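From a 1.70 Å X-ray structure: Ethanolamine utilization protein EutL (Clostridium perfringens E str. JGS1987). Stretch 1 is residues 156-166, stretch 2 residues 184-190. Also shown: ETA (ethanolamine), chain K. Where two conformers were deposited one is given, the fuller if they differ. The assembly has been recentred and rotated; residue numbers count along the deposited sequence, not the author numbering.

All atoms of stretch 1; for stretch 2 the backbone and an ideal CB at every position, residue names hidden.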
# COMPACT_ATOMS: atom_id res chain seq x y z
N GLU C 156 -14.24 -12.78 1.72
CA GLU C 156 -14.88 -13.31 2.91
C GLU C 156 -15.60 -12.17 3.65
O GLU C 156 -16.74 -12.34 4.11
CB GLU C 156 -13.83 -13.95 3.86
CG GLU C 156 -13.10 -15.14 3.30
CD GLU C 156 -11.76 -14.78 2.67
OE1 GLU C 156 -11.73 -13.88 1.80
OE2 GLU C 156 -10.74 -15.40 3.06
N ALA C 157 -14.91 -11.04 3.79
CA ALA C 157 -15.47 -9.91 4.53
C ALA C 157 -16.75 -9.40 3.87
O ALA C 157 -17.73 -9.11 4.56
CB ALA C 157 -14.45 -8.76 4.65
N MET C 158 -16.77 -9.27 2.55
CA MET C 158 -17.97 -8.76 1.87
C MET C 158 -19.15 -9.72 2.02
O MET C 158 -20.28 -9.31 2.31
CB MET C 158 -17.67 -8.50 0.39
CG MET C 158 -16.60 -7.40 0.14
SD MET C 158 -16.91 -5.81 0.90
CE MET C 158 -18.42 -5.39 0.07
N TYR C 159 -18.90 -11.00 1.79
CA TYR C 159 -19.92 -12.03 1.94
C TYR C 159 -20.44 -12.08 3.37
O TYR C 159 -21.64 -12.12 3.60
CB TYR C 159 -19.31 -13.37 1.53
CG TYR C 159 -20.24 -14.55 1.57
CD1 TYR C 159 -21.06 -14.85 0.49
CD2 TYR C 159 -20.25 -15.41 2.66
CE1 TYR C 159 -21.89 -15.94 0.52
CE2 TYR C 159 -21.07 -16.51 2.70
CZ TYR C 159 -21.89 -16.77 1.62
OH TYR C 159 -22.72 -17.86 1.66
N ALA C 160 -19.52 -12.05 4.31
CA ALA C 160 -19.88 -12.25 5.71
C ALA C 160 -20.53 -10.99 6.32
O ALA C 160 -21.36 -11.09 7.22
CB ALA C 160 -18.64 -12.67 6.51
N LEU C 161 -20.13 -9.81 5.85
CA LEU C 161 -20.79 -8.58 6.25
C LEU C 161 -22.27 -8.58 5.86
O LEU C 161 -23.14 -8.21 6.64
CB LEU C 161 -20.09 -7.36 5.63
CG LEU C 161 -18.85 -6.82 6.35
CD1 LEU C 161 -18.32 -5.61 5.60
CD2 LEU C 161 -19.12 -6.47 7.81
N ASP C 162 -22.56 -9.03 4.64
CA ASP C 162 -23.95 -9.14 4.21
C ASP C 162 -24.72 -10.09 5.14
O ASP C 162 -25.83 -9.78 5.56
CB ASP C 162 -24.03 -9.62 2.76
CG ASP C 162 -25.47 -9.70 2.26
OD1 ASP C 162 -26.09 -8.63 2.08
OD2 ASP C 162 -25.97 -10.81 2.07
N ALA C 163 -24.10 -11.22 5.46
CA ALA C 163 -24.71 -12.17 6.38
C ALA C 163 -24.98 -11.56 7.75
O ALA C 163 -26.04 -11.78 8.33
CB ALA C 163 -23.82 -13.38 6.51
N ALA C 164 -24.00 -10.79 8.24
CA ALA C 164 -24.08 -10.21 9.57
C ALA C 164 -25.21 -9.16 9.62
O ALA C 164 -25.99 -9.13 10.58
CB ALA C 164 -22.77 -9.59 9.95
N LEU C 165 -25.30 -8.34 8.57
CA LEU C 165 -26.33 -7.30 8.49
C LEU C 165 -27.74 -7.90 8.43
O LEU C 165 -28.69 -7.36 9.00
CB LEU C 165 -26.08 -6.39 7.28
CG LEU C 165 -24.86 -5.46 7.42
CD1 LEU C 165 -24.48 -4.95 6.07
CD2 LEU C 165 -25.16 -4.31 8.35
N LYS C 166 -27.88 -9.02 7.73
CA LYS C 166 -29.17 -9.67 7.62
C LYS C 166 -29.58 -10.37 8.92
O LYS C 166 -30.77 -10.50 9.21
CB LYS C 166 -29.14 -10.64 6.45
CG LYS C 166 -29.25 -9.90 5.12
CD LYS C 166 -28.84 -10.75 3.95
CE LYS C 166 -29.22 -10.08 2.63
NZ LYS C 166 -28.71 -10.88 1.50
N UNK C 184 -7.00 -6.50 4.25
CA UNK C 184 -8.22 -7.00 4.88
C UNK C 184 -9.37 -6.02 4.59
O UNK C 184 -9.24 -5.06 3.82
CB UNK C 184 -8.02 -7.18 6.39
N UNK C 185 -10.53 -6.30 5.19
CA UNK C 185 -11.72 -5.49 4.98
C UNK C 185 -12.69 -5.80 6.09
O UNK C 185 -12.44 -6.70 6.90
CB UNK C 185 -12.35 -5.75 3.61
N UNK C 186 -13.80 -5.09 6.13
CA UNK C 186 -14.81 -5.38 7.14
C UNK C 186 -15.57 -4.14 7.53
O UNK C 186 -15.76 -3.25 6.69
CB UNK C 186 -14.17 -6.01 8.38
N UNK C 187 -16.02 -4.05 8.78
CA UNK C 187 -16.85 -2.93 9.18
C UNK C 187 -17.00 -2.86 10.69
O UNK C 187 -16.74 -3.83 11.40
CB UNK C 187 -18.23 -3.03 8.52
N UNK C 188 -17.43 -1.69 11.14
CA UNK C 188 -17.96 -1.49 12.48
C UNK C 188 -19.47 -1.36 12.38
O UNK C 188 -19.97 -0.48 11.65
CB UNK C 188 -17.34 -0.26 13.15
N UNK C 189 -20.19 -2.23 13.08
CA UNK C 189 -21.65 -2.17 13.11
C UNK C 189 -22.09 -1.85 14.53
O UNK C 189 -21.41 -2.23 15.47
CB UNK C 189 -22.27 -3.48 12.63
N UNK C 190 -23.23 -1.18 14.69
CA UNK C 190 -23.71 -0.89 16.05
C UNK C 190 -25.15 -1.34 16.26
O UNK C 190 -25.90 -1.53 15.31
CB UNK C 190 -23.60 0.61 16.34
CA ETA K . -5.59 -8.12 10.19
N ETA K . -4.62 -7.21 9.63
C ETA K . -4.91 -9.31 10.85
O ETA K . -3.98 -8.92 11.83

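The helix 156-166 packs on the strand 185-190 with axes 7.2 Å apart at closest approach and N-to-C directions 31° apart. The facing surface of the helix is apolar, consisting of Ala157, Leu161, Ala164 and Leu165, so stretch 1 offers the strand neither a charge nor a polar partner along that surface.

Position 184 precedes the strand. Its CA-to-CB bond points sideways and its ideal CB has no atom of stretch 1 within 5.5 Å, so the helix places little restriction on it; the nearby ethanolamine could favour a polar or an aromatic group. The residue is Phe184, whose ring lies with one face under the ligand amine, CD1 being 3.6 Å from ETA N.

Position 185 points toward the helix, and its ideal CB already lies 3.8 Å from Ala157 CB, with Met158 SD at 5.3 Å. A small side chain suits this spacing, alanine or perhaps serine. Ala185 is found, and its methyl packs against that of Ala157; its carbonyl also touches the helix, with Ala185 O 3.7 Å from Ala157 CB.

Position 186 is decided mainly by its backbone. At phi/psi of 149/-149, an ideal CB would be jammed against the carbonyl O of residue 185, which by itself calls for glycine. Gly186 fits, and the close approach here, with its CA 5.3 Å from Ala157 CA, brings main chain against helix side chains: Gly186 N is 4.0 Å from Ala157 CB and Gly186 O is 3.6 Å from Leu161 CD1.

Position 187 again points toward the helix. Its ideal CB is 3.6 Å from Leu161 CD2, already at van der Waals contact, so a small residue such as alanine is favoured. Ala187 is deposited, its CB resting on Leu161 CD2 at 3.6 Å.

Position 188 points away, with nothing of stretch 1 near its ideal CB, so many side chains would suit. It is Leu188, and it makes no contact with stretch 1.

Position 189 points toward the helix across a wider gap: the ideal CB is 5.2 Å from Leu165 CD2. Leucine, isoleucine or methionine could fill it. Leu189 (chi1 m, chi2 t) reaches Leu165 CD2 with its CD2 at 4.0 Å and Ala164 CB with its CD1 at 4.3 Å.

Position 190 is out of reach, so many residues would do; Thr190 is found, its OG1 hydrogen-bonded elsewhere in the structure.

Stretch 2 184-190: FAGALLT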
# COMPACT_ATOMS: atom_id res chain seq x y z
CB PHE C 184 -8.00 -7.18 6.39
CG PHE C 184 -7.29 -8.45 6.75
CD1 PHE C 184 -5.92 -8.60 6.53
CD2 PHE C 184 -7.98 -9.52 7.30
CE1 PHE C 184 -5.27 -9.80 6.87
CE2 PHE C 184 -7.33 -10.70 7.65
CZ PHE C 184 -5.97 -10.84 7.43
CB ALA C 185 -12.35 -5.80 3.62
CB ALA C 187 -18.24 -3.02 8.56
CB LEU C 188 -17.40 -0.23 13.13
CG LEU C 188 -15.88 -0.10 13.25
CD1 LEU C 188 -15.48 1.26 13.84
CD2 LEU C 188 -15.31 -1.24 14.07
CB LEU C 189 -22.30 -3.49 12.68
CG LEU C 189 -21.72 -4.14 11.41
CD1 LEU C 189 -22.45 -5.45 11.11
CD2 LEU C 189 -21.83 -3.19 10.22
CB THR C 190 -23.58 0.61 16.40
OG1 THR C 190 -23.79 0.78 17.82
CG2 THR C 190 -24.60 1.47 15.65
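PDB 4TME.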